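PDB 6LRF: Alr4995 protein from Nostoc sp., which acts as a bifunctional arginine dihydrolase and ornithine cyclodeaminase, AgrE, which probably turns arginine into ornithine and then into proline. Local coordinates for residues Y45-E50 and L248-T253; G298-A303 and A331-S336; L317-G322 and S327-E332. One frame throughout, in Å; residues are numbered along the deposited sequence.

Interaction 1: Y45-E50 and L248-T253; sequences YQILKE and LETPLT
Ile47, near the C-terminal end of helix 34-49, is the residue of the helix through which every close contact passes, and it offers two different branches to the segment opposite. Its CG2 methyl meets Leu248 at the end of strand 246-249, with 3.6 Å from Ile47 CG2 to Leu248 CD2. The other branch runs further along the chain: with CG1 beside the backbone N (chi1 -67°) and the arm beyond it extended, CD1 is carried to Thr250, where Ile47 CD1 lies 3.8 Å from Thr250 CB. The Thr250 CG2 methyl is next, 4.1 Å from Ile47 CD1. Between the two, the backbone passes close by, with Glu249 O 4.1 Å from Ile47 CD1, while Glu249 starts its side chain away from the helix, and its OE2 accepts from Ala232 N. Leucine and isoleucine run past one another in opposite senses, and so do isoleucine and threonine.

Ile228 on the neighbouring strand 226-229 touches both Ile47 and Thr250, so the helix packs against a small three-stranded sheet of the GME-family region and the loop after it. Gln40, on the same helix, also hydrogen-bonds Thr253 OG1. Between the two segments themselves no hydrogen bond crosses; their contact probably rests on dispersion and on shielding a few methyls from water.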
ATOM      1  N   TYR B  45      56.426  15.229   4.479  1.00 43.54           N
ATOM      2  CA  TYR B  45      57.817  15.033   4.126  1.00 45.11           C
ATOM      3  C   TYR B  45      58.735  15.276   5.323  1.00 46.88           C
ATOM      4  O   TYR B  45      59.556  14.419   5.675  1.00 47.54           O
ATOM      5  CB  TYR B  45      58.167  15.960   2.965  1.00 42.78           C
ATOM      6  CG  TYR B  45      59.580  15.833   2.466  1.00 51.92           C
ATOM      7  CD1 TYR B  45      60.095  14.600   2.089  1.00 46.63           C
ATOM      8  CD2 TYR B  45      60.398  16.951   2.355  1.00 50.06           C
ATOM      9  CE1 TYR B  45      61.388  14.483   1.623  1.00 46.62           C
ATOM     10  CE2 TYR B  45      61.691  16.843   1.894  1.00 48.79           C
ATOM     11  CZ  TYR B  45      62.184  15.610   1.529  1.00 49.16           C
ATOM     12  OH  TYR B  45      63.478  15.505   1.065  1.00 46.22           O
ATOM     13  N   GLN B  46      58.572  16.431   5.963  1.00 49.43           N
ATOM     14  CA  GLN B  46      59.415  16.801   7.100  1.00 51.64           C
ATOM     15  C   GLN B  46      59.258  15.821   8.266  1.00 52.10           C
ATOM     16  O   GLN B  46      60.255  15.378   8.842  1.00 50.71           O
ATOM     17  CB  GLN B  46      59.104  18.230   7.574  1.00 52.73           C
ATOM     18  CG  GLN B  46      59.452  19.351   6.583  1.00 54.03           C
ATOM     19  CD  GLN B  46      60.919  19.382   6.191  1.00 61.99           C
ATOM     20  OE1 GLN B  46      61.800  19.077   7.000  1.00 67.68           O
ATOM     21  NE2 GLN B  46      61.191  19.783   4.947  1.00 59.83           N
ATOM     22  N   ILE B  47      58.012  15.483   8.605  1.00 49.12           N
ATOM     23  CA  ILE B  47      57.744  14.552   9.701  1.00 50.16           C
ATOM     24  C   ILE B  47      58.358  13.182   9.431  1.00 52.12           C
ATOM     25  O   ILE B  47      59.004  12.590  10.307  1.00 53.70           O
ATOM     26  CB  ILE B  47      56.239  14.372   9.949  1.00 49.41           C
ATOM     27  CG1 ILE B  47      55.622  15.666  10.482  1.00 53.84           C
ATOM     28  CG2 ILE B  47      56.005  13.260  10.947  1.00 48.94           C
ATOM     29  CD1 ILE B  47      54.104  15.643  10.528  1.00 48.38           C
ATOM     30  N   LEU B  48      58.164  12.688   8.212  1.00 49.48           N
ATOM     31  CA  LEU B  48      58.634  11.359   7.851  1.00 44.96           C
ATOM     32  C   LEU B  48      60.156  11.308   7.815  1.00 47.56           C
ATOM     33  O   LEU B  48      60.760  10.322   8.251  1.00 48.55           O
ATOM     34  CB  LEU B  48      58.049  10.927   6.497  1.00 47.62           C
ATOM     35  CG  LEU B  48      58.175   9.441   6.143  1.00 45.03           C
ATOM     36  CD1 LEU B  48      57.633   8.575   7.266  1.00 40.65           C
ATOM     37  CD2 LEU B  48      57.455   9.125   4.841  1.00 39.61           C
ATOM     38  N   LYS B  49      60.768  12.375   7.298  1.00 52.83           N
ATOM     39  CA  LYS B  49      62.227  12.492   7.213  1.00 48.88           C
ATOM     40  C   LYS B  49      62.891  12.408   8.590  1.00 49.78           C
ATOM     41  O   LYS B  49      64.080  12.093   8.699  1.00 47.02           O
ATOM     42  CB  LYS B  49      62.613  13.807   6.525  1.00 46.66           C
ATOM     43  CG  LYS B  49      63.200  13.626   5.138  1.00 43.56           C
ATOM     44  CD  LYS B  49      64.380  12.640   5.185  1.00 53.68           C
ATOM     45  CE  LYS B  49      65.001  12.374   3.802  1.00 45.78           C
ATOM     46  NZ  LYS B  49      66.156  11.406   3.845  1.00 40.76           N
ATOM     47  N   GLU B  50      62.104  12.679   9.632  1.00 51.05           N
ATOM     48  CA  GLU B  50      62.570  12.636  11.016  1.00 52.10           C
ATOM     49  C   GLU B  50      62.524  11.227  11.617  1.00 53.22           C
ATOM     50  O   GLU B  50      63.075  10.991  12.691  1.00 51.55           O
ATOM     51  CB  GLU B  50      61.744  13.596  11.885  1.00 54.54           C
ATOM     52  CG  GLU B  50      61.945  15.088  11.564  1.00 63.15           C
ATOM     53  CD  GLU B  50      61.096  16.025  12.439  1.00 66.56           C
ATOM     54  OE1 GLU B  50      59.851  15.895  12.442  1.00 67.62           O
ATOM     55  OE2 GLU B  50      61.668  16.908  13.114  1.00 72.77           O
ATOM     56  N   LEU B 248      50.699  10.843  15.171  1.00 52.72           N
ATOM     57  CA  LEU B 248      51.064  12.134  14.590  1.00 50.42           C
ATOM     58  C   LEU B 248      50.058  12.528  13.516  1.00 51.47           C
ATOM     59  O   LEU B 248      49.812  11.770  12.576  1.00 53.33           O
ATOM     60  CB  LEU B 248      52.470  12.079  13.981  1.00 51.58           C
ATOM     61  CG  LEU B 248      53.725  12.317  14.828  1.00 56.30           C
ATOM     62  CD1 LEU B 248      53.650  11.641  16.177  1.00 53.47           C
ATOM     63  CD2 LEU B 248      54.955  11.841  14.081  1.00 46.86           C
ATOM     64  N   GLU B 249      49.466  13.706  13.646  1.00 51.36           N
ATOM     65  CA  GLU B 249      48.583  14.210  12.603  1.00 53.34           C
ATOM     66  C   GLU B 249      49.319  15.248  11.765  1.00 53.46           C
ATOM     67  O   GLU B 249      50.378  15.734  12.156  1.00 56.68           O
ATOM     68  CB  GLU B 249      47.307  14.806  13.206  1.00 53.70           C
ATOM     69  CG  GLU B 249      46.467  13.798  13.979  1.00 58.29           C
ATOM     70  CD  GLU B 249      45.344  14.446  14.780  1.00 62.11           C
ATOM     71  OE1 GLU B 249      45.645  15.199  15.732  1.00 62.86           O
ATOM     72  OE2 GLU B 249      44.159  14.196  14.462  1.00 60.46           O
ATOM     73  N   THR B 250      48.763  15.554  10.597  1.00 57.37           N
ATOM     74  CA  THR B 250      49.255  16.621   9.725  1.00 57.12           C
ATOM     75  C   THR B 250      48.213  16.825   8.632  1.00 55.04           C
ATOM     76  O   THR B 250      47.816  15.870   7.958  1.00 53.86           O
ATOM     77  CB  THR B 250      50.664  16.314   9.100  1.00 57.60           C
ATOM     78  OG1 THR B 250      50.998  17.318   8.126  1.00 55.08           O
ATOM     79  CG2 THR B 250      50.708  14.926   8.439  1.00 49.24           C
ATOM     80  N   PRO B 251      47.745  18.070   8.467  1.00 54.09           N
ATOM     81  CA  PRO B 251      46.687  18.329   7.486  1.00 50.74           C
ATOM     82  C   PRO B 251      47.133  17.969   6.073  1.00 46.15           C
ATOM     83  O   PRO B 251      48.245  18.337   5.674  1.00 44.86           O
ATOM     84  CB  PRO B 251      46.436  19.837   7.626  1.00 49.23           C
ATOM     85  CG  PRO B 251      47.698  20.384   8.169  1.00 47.04           C
ATOM     86  CD  PRO B 251      48.251  19.311   9.076  1.00 52.69           C
ATOM     87  N   LEU B 252      46.276  17.242   5.351  1.00 44.66           N
ATOM     88  CA  LEU B 252      46.534  16.828   3.972  1.00 47.01           C
ATOM     89  C   LEU B 252      45.271  16.993   3.143  1.00 44.03           C
ATOM     90  O   LEU B 252      45.043  16.250   2.187  1.00 38.16           O
ATOM     91  CB  LEU B 252      47.011  15.371   3.912  1.00 41.32           C
ATOM     92  CG  LEU B 252      48.383  15.040   4.499  1.00 42.30           C
ATOM     93  CD1 LEU B 252      48.473  13.559   4.839  1.00 43.06           C
ATOM     94  CD2 LEU B 252      49.497  15.436   3.534  1.00 41.45           C
ATOM     95  N   THR B 253      44.452  17.973   3.517  1.00 44.32           N
ATOM     96  CA  THR B 253      43.143  18.179   2.889  1.00 43.12           C
ATOM     97  C   THR B 253      43.225  18.464   1.390  1.00 43.06           C
ATOM     98  O   THR B 253      42.303  18.143   0.643  1.00 41.93           O
ATOM     99  CB  THR B 253      42.370  19.342   3.569  1.00 47.84           C
ATOM    100  OG1 THR B 253      43.115  20.564   3.445  1.00 48.61           O
ATOM    101  CG2 THR B 253      42.119  19.034   5.053  1.00 41.25           C
TER

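Interaction 2: G298-A303 and A331-S336; sequences GLINRA and AEVKVS
While Ile300 reaches across to Ala331 and Val333, the guanidinium of Arg302 turns back on the first turn of its own helix. Gly298 O and Leu299 N both lie at its edge, in the guanidinium plane. The setting is a beta-alpha-beta crossover: strand 280-292, helix 299-310 and strand 313-320 follow in sequence, and strand 329-337 lies in the sheet between the two parallel strands.

The bond made at the guanidinium edge, Arg302 NE to Gly298 O, is long and weak at 3.5 Å. The same oxygen already takes the backbone bond from Arg302 N, at 2.9 Å, and a weak one from Asn301 N, so the side chain adds a further, weak grip on the helix start. Gly298 itself is the N-cap residue, and its positive phi of 70° turns the chain between helices 294-297 and 299-310.

Through Ile300 the helix covers the sheet face that carries Ala331 and Val333; further along the strand, Val335 packs on Ile346 of helix 340-352. All three residues that touch are buried, and Leu295 of the second subunit packs on Ile300, which brings the subunit interface up to this helix.

Ile300 holds CG1 anti to its own backbone nitrogen (chi1 -178°), and that branch delivers the methyl that does all the touching. Ile300 CD1 lies over two strand side chains, 4.2 Å from Ala331 CB and 4.3 Å from Val333 CG2.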
ATOM      1  N   GLY B 298      19.605 -12.442 -23.323  1.00 39.94           N
ATOM      2  CA  GLY B 298      20.344 -11.850 -22.224  1.00 43.71           C
ATOM      3  C   GLY B 298      20.895 -12.902 -21.268  1.00 44.43           C
ATOM      4  O   GLY B 298      21.311 -12.589 -20.148  1.00 41.62           O
ATOM      5  N   LEU B 299      20.893 -14.155 -21.715  1.00 41.25           N
ATOM      6  CA  LEU B 299      21.438 -15.256 -20.932  1.00 36.81           C
ATOM      7  C   LEU B 299      22.912 -14.995 -20.592  1.00 35.09           C
ATOM      8  O   LEU B 299      23.314 -15.105 -19.435  1.00 29.43           O
ATOM      9  CB  LEU B 299      21.284 -16.576 -21.697  1.00 40.42           C
ATOM     10  CG  LEU B 299      21.577 -17.877 -20.951  1.00 43.30           C
ATOM     11  CD1 LEU B 299      20.777 -17.934 -19.662  1.00 41.85           C
ATOM     12  CD2 LEU B 299      21.237 -19.063 -21.841  1.00 49.62           C
ATOM     13  N   ILE B 300      23.700 -14.626 -21.603  1.00 32.64           N
ATOM     14  CA  ILE B 300      25.114 -14.345 -21.398  1.00 38.13           C
ATOM     15  C   ILE B 300      25.265 -13.239 -20.360  1.00 37.61           C
ATOM     16  O   ILE B 300      26.138 -13.293 -19.496  1.00 32.26           O
ATOM     17  CB  ILE B 300      25.832 -13.953 -22.730  1.00 41.62           C
ATOM     18  CG1 ILE B 300      27.318 -13.701 -22.493  1.00 40.62           C
ATOM     19  CG2 ILE B 300      25.196 -12.727 -23.380  1.00 36.25           C
ATOM     20  CD1 ILE B 300      28.069 -14.935 -22.113  1.00 38.57           C
ATOM     21  N   ASN B 301      24.358 -12.273 -20.414  1.00 31.31           N
ATOM     22  CA  ASN B 301      24.457 -11.063 -19.615  1.00 35.99           C
ATOM     23  C   ASN B 301      24.087 -11.367 -18.156  1.00 37.14           C
ATOM     24  O   ASN B 301      24.717 -10.858 -17.223  1.00 34.41           O
ATOM     25  CB  ASN B 301      23.574  -9.961 -20.247  1.00 42.09           C
ATOM     26  CG  ASN B 301      23.193  -8.867 -19.273  1.00 54.66           C
ATOM     27  OD1 ASN B 301      24.057  -8.268 -18.619  1.00 58.16           O
ATOM     28  ND2 ASN B 301      21.887  -8.585 -19.177  1.00 50.98           N
ATOM     29  N   ARG B 302      23.103 -12.235 -17.955  1.00 35.58           N
ATOM     30  CA  ARG B 302      22.754 -12.665 -16.607  1.00 35.57           C
ATOM     31  C   ARG B 302      23.869 -13.493 -15.962  1.00 28.04           C
ATOM     32  O   ARG B 302      24.122 -13.368 -14.769  1.00 30.07           O
ATOM     33  CB  ARG B 302      21.453 -13.465 -16.621  1.00 40.95           C
ATOM     34  CG  ARG B 302      20.197 -12.603 -16.620  1.00 50.38           C
ATOM     35  CD  ARG B 302      18.938 -13.454 -16.809  1.00 55.59           C
ATOM     36  NE  ARG B 302      18.869 -14.019 -18.157  1.00 57.14           N
ATOM     37  CZ  ARG B 302      17.864 -14.760 -18.618  1.00 61.53           C
ATOM     38  NH1 ARG B 302      17.898 -15.223 -19.863  1.00 53.26           N
ATOM     39  NH2 ARG B 302      16.825 -15.040 -17.838  1.00 71.16           N
ATOM     40  N   ALA B 303      24.527 -14.330 -16.757  1.00 25.87           N
ATOM     41  CA  ALA B 303      25.649 -15.128 -16.269  1.00 28.15           C
ATOM     42  C   ALA B 303      26.794 -14.236 -15.790  1.00 30.05           C
ATOM     43  O   ALA B 303      27.332 -14.427 -14.696  1.00 26.39           O
ATOM     44  CB  ALA B 303      26.132 -16.061 -17.342  1.00 21.89           C
ATOM     45  N   ALA B 331      29.401 -19.310 -26.327  1.00 29.28           N
ATOM     46  CA  ALA B 331      30.484 -18.511 -25.772  1.00 30.68           C
ATOM     47  C   ALA B 331      31.308 -19.327 -24.765  1.00 32.99           C
ATOM     48  O   ALA B 331      30.784 -20.197 -24.069  1.00 29.08           O
ATOM     49  CB  ALA B 331      29.932 -17.247 -25.128  1.00 21.07           C
ATOM     50  N   GLU B 332      32.609 -19.065 -24.713  1.00 30.95           N
ATOM     51  CA  GLU B 332      33.454 -19.680 -23.700  1.00 31.24           C
ATOM     52  C   GLU B 332      33.960 -18.572 -22.806  1.00 30.68           C
ATOM     53  O   GLU B 332      34.421 -17.531 -23.276  1.00 29.21           O
ATOM     54  CB  GLU B 332      34.589 -20.483 -24.328  1.00 34.58           C
ATOM     55  CG  GLU B 332      34.131 -21.899 -24.699  1.00 38.65           C
ATOM     56  CD  GLU B 332      35.075 -22.635 -25.646  1.00 49.43           C
ATOM     57  OE1 GLU B 332      36.247 -22.217 -25.784  1.00 46.11           O
ATOM     58  OE2 GLU B 332      34.631 -23.640 -26.255  1.00 52.39           O
ATOM     59  N   VAL B 333      33.812 -18.782 -21.508  1.00 25.98           N
ATOM     60  CA  VAL B 333      34.068 -17.735 -20.528  1.00 29.49           C
ATOM     61  C   VAL B 333      34.999 -18.274 -19.442  1.00 26.85           C
ATOM     62  O   VAL B 333      34.750 -19.337 -18.881  1.00 28.07           O
ATOM     63  CB  VAL B 333      32.742 -17.229 -19.892  1.00 27.00           C
ATOM     64  CG1 VAL B 333      33.007 -16.179 -18.830  1.00 24.97           C
ATOM     65  CG2 VAL B 333      31.803 -16.659 -20.973  1.00 23.66           C
ATOM     66  N   LYS B 334      36.082 -17.562 -19.163  1.00 29.05           N
ATOM     67  CA  LYS B 334      36.935 -17.940 -18.045  1.00 30.42           C
ATOM     68  C   LYS B 334      36.399 -17.245 -16.800  1.00 23.71           C
ATOM     69  O   LYS B 334      36.287 -16.028 -16.764  1.00 27.72           O
ATOM     70  CB  LYS B 334      38.398 -17.568 -18.305  1.00 31.51           C
ATOM     71  CG  LYS B 334      39.387 -18.151 -17.293  1.00 31.82           C
ATOM     72  CD  LYS B 334      40.831 -17.792 -17.645  1.00 38.66           C
ATOM     73  CE  LYS B 334      41.101 -16.290 -17.522  1.00 39.60           C
ATOM     74  NZ  LYS B 334      41.106 -15.856 -16.101  1.00 41.77           N
ATOM     75  N   VAL B 335      36.042 -18.031 -15.796  1.00 26.00           N
ATOM     76  CA  VAL B 335      35.526 -17.501 -14.540  1.00 21.88           C
ATOM     77  C   VAL B 335      36.623 -17.569 -13.487  1.00 23.94           C
ATOM     78  O   VAL B 335      37.281 -18.595 -13.365  1.00 24.44           O
ATOM     79  CB  VAL B 335      34.308 -18.303 -14.040  1.00 25.44           C
ATOM     80  CG1 VAL B 335      33.710 -17.644 -12.809  1.00 26.19           C
ATOM     81  CG2 VAL B 335      33.267 -18.454 -15.144  1.00 26.01           C
ATOM     82  N   SER B 336      36.828 -16.487 -12.740  1.00 20.51           N
ATOM     83  CA  SER B 336      37.759 -16.521 -11.610  1.00 23.97           C
ATOM     84  C   SER B 336      37.039 -16.194 -10.319  1.00 23.45           C
ATOM     85  O   SER B 336      36.087 -15.404 -10.306  1.00 20.31           O
ATOM     86  CB  SER B 336      38.922 -15.533 -11.808  1.00 24.69           C
ATOM     87  OG  SER B 336      39.640 -15.817 -12.996  1.00 30.13           O
TER

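Interaction 3: L317-G322 and S327-E332; sequences LNFNLG and STSAAE
Glu332 lies directly across from Asn318, and its side chain meets that amide along its whole length. Glu332 CB is 3.4 Å from Asn318 ND2; one step on, Glu332 CG passes 3.9 Å from Asn318 OD1, and Glu332 CD is 3.8 Å from Asn318 ND2. At the tip, Asn318 ND2 donates to Glu332 OE1 at 3.0 Å, a fairly straight bond (165° at the hydrogen) close to the amide plane but reaching the oxygen from above the carboxylate, the two planes being 78° apart. OE2 forms a salt bridge with Arg289 on strand 280-292, so both neighbouring strands grip the carboxylate. Asn318 can serve it because chi1 of 55° places CG between its backbone N and carbonyl carbon. A leucine here would probably leave Glu332 OE1 without its amide donor, the carboxylate held by its salt bridge to Arg289 and freer to turn about CG-CD.

On the reverse face Phe319 CD1 rests 3.9 Å from Ala331 CB, and the ring also meets Phe319 of the second subunit. Asn320 and Ala330 pair through both backbone bonds; toward the turn, Gly322 N is bound by Ser329 OG at 2.8 Å. At the other end Glu332 O accepts Leu317 N at 2.7 Å and, weakly, Asn318 N. Leu317 and Asn318 facing Glu332 form a classic beta bulge in the antiparallel hairpin of strands 313-320 and 329-337.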
ATOM      1  N   LEU B 317      36.339 -15.586 -23.548  1.00 29.27           N
ATOM      2  CA  LEU B 317      37.452 -16.017 -24.384  1.00 29.70           C
ATOM      3  C   LEU B 317      37.097 -16.050 -25.866  1.00 38.73           C
ATOM      4  O   LEU B 317      37.967 -15.873 -26.726  1.00 36.09           O
ATOM      5  CB  LEU B 317      37.933 -17.385 -23.934  1.00 29.94           C
ATOM      6  CG  LEU B 317      38.381 -17.315 -22.476  1.00 35.30           C
ATOM      7  CD1 LEU B 317      38.911 -18.654 -22.014  1.00 30.21           C
ATOM      8  CD2 LEU B 317      39.426 -16.207 -22.314  1.00 35.36           C
ATOM      9  N   ASN B 318      35.822 -16.281 -26.166  1.00 27.97           N
ATOM     10  CA  ASN B 318      35.380 -16.323 -27.550  1.00 29.85           C
ATOM     11  C   ASN B 318      33.866 -16.337 -27.670  1.00 33.96           C
ATOM     12  O   ASN B 318      33.152 -16.679 -26.729  1.00 31.19           O
ATOM     13  CB  ASN B 318      35.959 -17.549 -28.264  1.00 30.32           C
ATOM     14  CG  ASN B 318      35.635 -18.839 -27.553  1.00 40.35           C
ATOM     15  OD1 ASN B 318      34.516 -19.345 -27.647  1.00 45.39           O
ATOM     16  ND2 ASN B 318      36.613 -19.384 -26.826  1.00 46.81           N
ATOM     17  N   PHE B 319      33.385 -15.979 -28.849  1.00 34.29           N
ATOM     18  CA  PHE B 319      31.958 -15.939 -29.123  1.00 33.08           C
ATOM     19  C   PHE B 319      31.731 -16.422 -30.545  1.00 35.56           C
ATOM     20  O   PHE B 319      32.279 -15.849 -31.492  1.00 30.50           O
ATOM     21  CB  PHE B 319      31.419 -14.522 -28.942  1.00 28.58           C
ATOM     22  CG  PHE B 319      29.930 -14.433 -28.930  1.00 33.14           C
ATOM     23  CD1 PHE B 319      29.237 -14.431 -27.733  1.00 30.69           C
ATOM     24  CD2 PHE B 319      29.219 -14.338 -30.118  1.00 31.48           C
ATOM     25  CE1 PHE B 319      27.856 -14.347 -27.711  1.00 34.90           C
ATOM     26  CE2 PHE B 319      27.829 -14.260 -30.105  1.00 29.94           C
ATOM     27  CZ  PHE B 319      27.152 -14.264 -28.898  1.00 31.05           C
ATOM     28  N   ASN B 320      30.952 -17.491 -30.694  1.00 31.59           N
ATOM     29  CA  ASN B 320      30.540 -17.953 -32.012  1.00 30.89           C
ATOM     30  C   ASN B 320      29.085 -17.559 -32.269  1.00 26.91           C
ATOM     31  O   ASN B 320      28.173 -18.058 -31.610  1.00 21.29           O
ATOM     32  CB  ASN B 320      30.729 -19.468 -32.135  1.00 27.99           C
ATOM     33  CG  ASN B 320      32.201 -19.874 -32.126  1.00 48.59           C
ATOM     34  OD1 ASN B 320      33.081 -19.084 -31.759  1.00 47.43           O
ATOM     35  ND2 ASN B 320      32.475 -21.112 -32.527  1.00 53.81           N
ATOM     36  N   LEU B 321      28.896 -16.638 -33.207  1.00 24.07           N
ATOM     37  CA  LEU B 321      27.585 -16.084 -33.528  1.00 24.78           C
ATOM     38  C   LEU B 321      26.765 -16.980 -34.448  1.00 23.45           C
ATOM     39  O   LEU B 321      27.214 -17.322 -35.534  1.00 25.79           O
ATOM     40  CB  LEU B 321      27.737 -14.718 -34.202  1.00 25.06           C
ATOM     41  CG  LEU B 321      26.405 -14.058 -34.584  1.00 27.02           C
ATOM     42  CD1 LEU B 321      25.607 -13.679 -33.326  1.00 21.08           C
ATOM     43  CD2 LEU B 321      26.625 -12.844 -35.496  1.00 24.76           C
ATOM     44  N   GLY B 322      25.553 -17.319 -34.032  1.00 21.25           N
ATOM     45  CA  GLY B 322      24.618 -17.989 -34.927  1.00 25.48           C
ATOM     46  C   GLY B 322      24.356 -17.212 -36.216  1.00 25.21           C
ATOM     47  O   GLY B 322      24.292 -15.987 -36.210  1.00 27.07           O
ATOM     48  N   SER B 327      19.348 -19.431 -34.996  1.00 25.01           N
ATOM     49  CA  SER B 327      20.549 -20.250 -34.802  1.00 26.63           C
ATOM     50  C   SER B 327      21.047 -20.110 -33.366  1.00 29.47           C
ATOM     51  O   SER B 327      20.825 -19.089 -32.713  1.00 26.20           O
ATOM     52  CB  SER B 327      21.673 -19.848 -35.765  1.00 22.05           C
ATOM     53  OG  SER B 327      21.235 -19.860 -37.111  1.00 23.71           O
ATOM     54  N   THR B 328      21.728 -21.133 -32.867  1.00 32.83           N
ATOM     55  CA  THR B 328      22.282 -21.029 -31.532  1.00 29.94           C
ATOM     56  C   THR B 328      23.642 -20.334 -31.625  1.00 27.65           C
ATOM     57  O   THR B 328      24.312 -20.368 -32.660  1.00 24.05           O
ATOM     58  CB  THR B 328      22.400 -22.407 -30.863  1.00 34.82           C
ATOM     59  OG1 THR B 328      22.935 -23.331 -31.803  1.00 34.72           O
ATOM     60  CG2 THR B 328      21.023 -22.904 -30.452  1.00 31.45           C
ATOM     61  N   SER B 329      23.998 -19.634 -30.562  1.00 27.35           N
ATOM     62  CA  SER B 329      25.319 -19.043 -30.425  1.00 27.05           C
ATOM     63  C   SER B 329      26.014 -19.756 -29.277  1.00 27.39           C
ATOM     64  O   SER B 329      25.359 -20.443 -28.486  1.00 25.68           O
ATOM     65  CB  SER B 329      25.228 -17.535 -30.171  1.00 25.47           C
ATOM     66  OG  SER B 329      24.858 -16.854 -31.355  1.00 24.61           O
ATOM     67  N   ALA B 330      27.335 -19.625 -29.202  1.00 28.34           N
ATOM     68  CA  ALA B 330      28.097 -20.262 -28.126  1.00 27.40           C
ATOM     69  C   ALA B 330      29.178 -19.324 -27.635  1.00 25.55           C
ATOM     70  O   ALA B 330      29.809 -18.628 -28.422  1.00 29.94           O
ATOM     71  CB  ALA B 330      28.711 -21.576 -28.597  1.00 28.77           C
ATOM     72  N   ALA B 331      29.401 -19.310 -26.327  1.00 29.28           N
ATOM     73  CA  ALA B 331      30.484 -18.511 -25.772  1.00 30.68           C
ATOM     74  C   ALA B 331      31.308 -19.327 -24.765  1.00 32.99           C
ATOM     75  O   ALA B 331      30.784 -20.197 -24.069  1.00 29.08           O
ATOM     76  CB  ALA B 331      29.932 -17.247 -25.128  1.00 21.07           C
ATOM     77  N   GLU B 332      32.609 -19.065 -24.713  1.00 30.95           N
ATOM     78  CA  GLU B 332      33.454 -19.680 -23.700  1.00 31.24           C
ATOM     79  C   GLU B 332      33.960 -18.572 -22.806  1.00 30.68           C
ATOM     80  O   GLU B 332      34.421 -17.531 -23.276  1.00 29.21           O
ATOM     81  CB  GLU B 332      34.589 -20.483 -24.328  1.00 34.58           C
ATOM     82  CG  GLU B 332      34.131 -21.899 -24.699  1.00 38.65           C
ATOM     83  CD  GLU B 332      35.075 -22.635 -25.646  1.00 49.43           C
ATOM     84  OE1 GLU B 332      36.247 -22.217 -25.784  1.00 46.11           O
ATOM     85  OE2 GLU B 332      34.631 -23.640 -26.255  1.00 52.39           O
TER

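Interaction 1 comes first along the chain and stands apart: it belongs to the N-terminal GME-family region, its centre 48 Å from that of interaction 2 and 56 Å from that of interaction 3. The latter two lie within the LOR/SDH region, with centres only 11 Å apart. Both use strand 329-337 and share Ala331 and Glu332, whose side chains go to opposite faces: alanine to the helix side, glutamate to the other. They also touch directly, Lys334 CB lying 3.9 Å from Leu317 CD1. Helix 299-310 leads into strand 313-320 and then the hairpin, so together they build one sheet-and-helix unit that meets the second subunit.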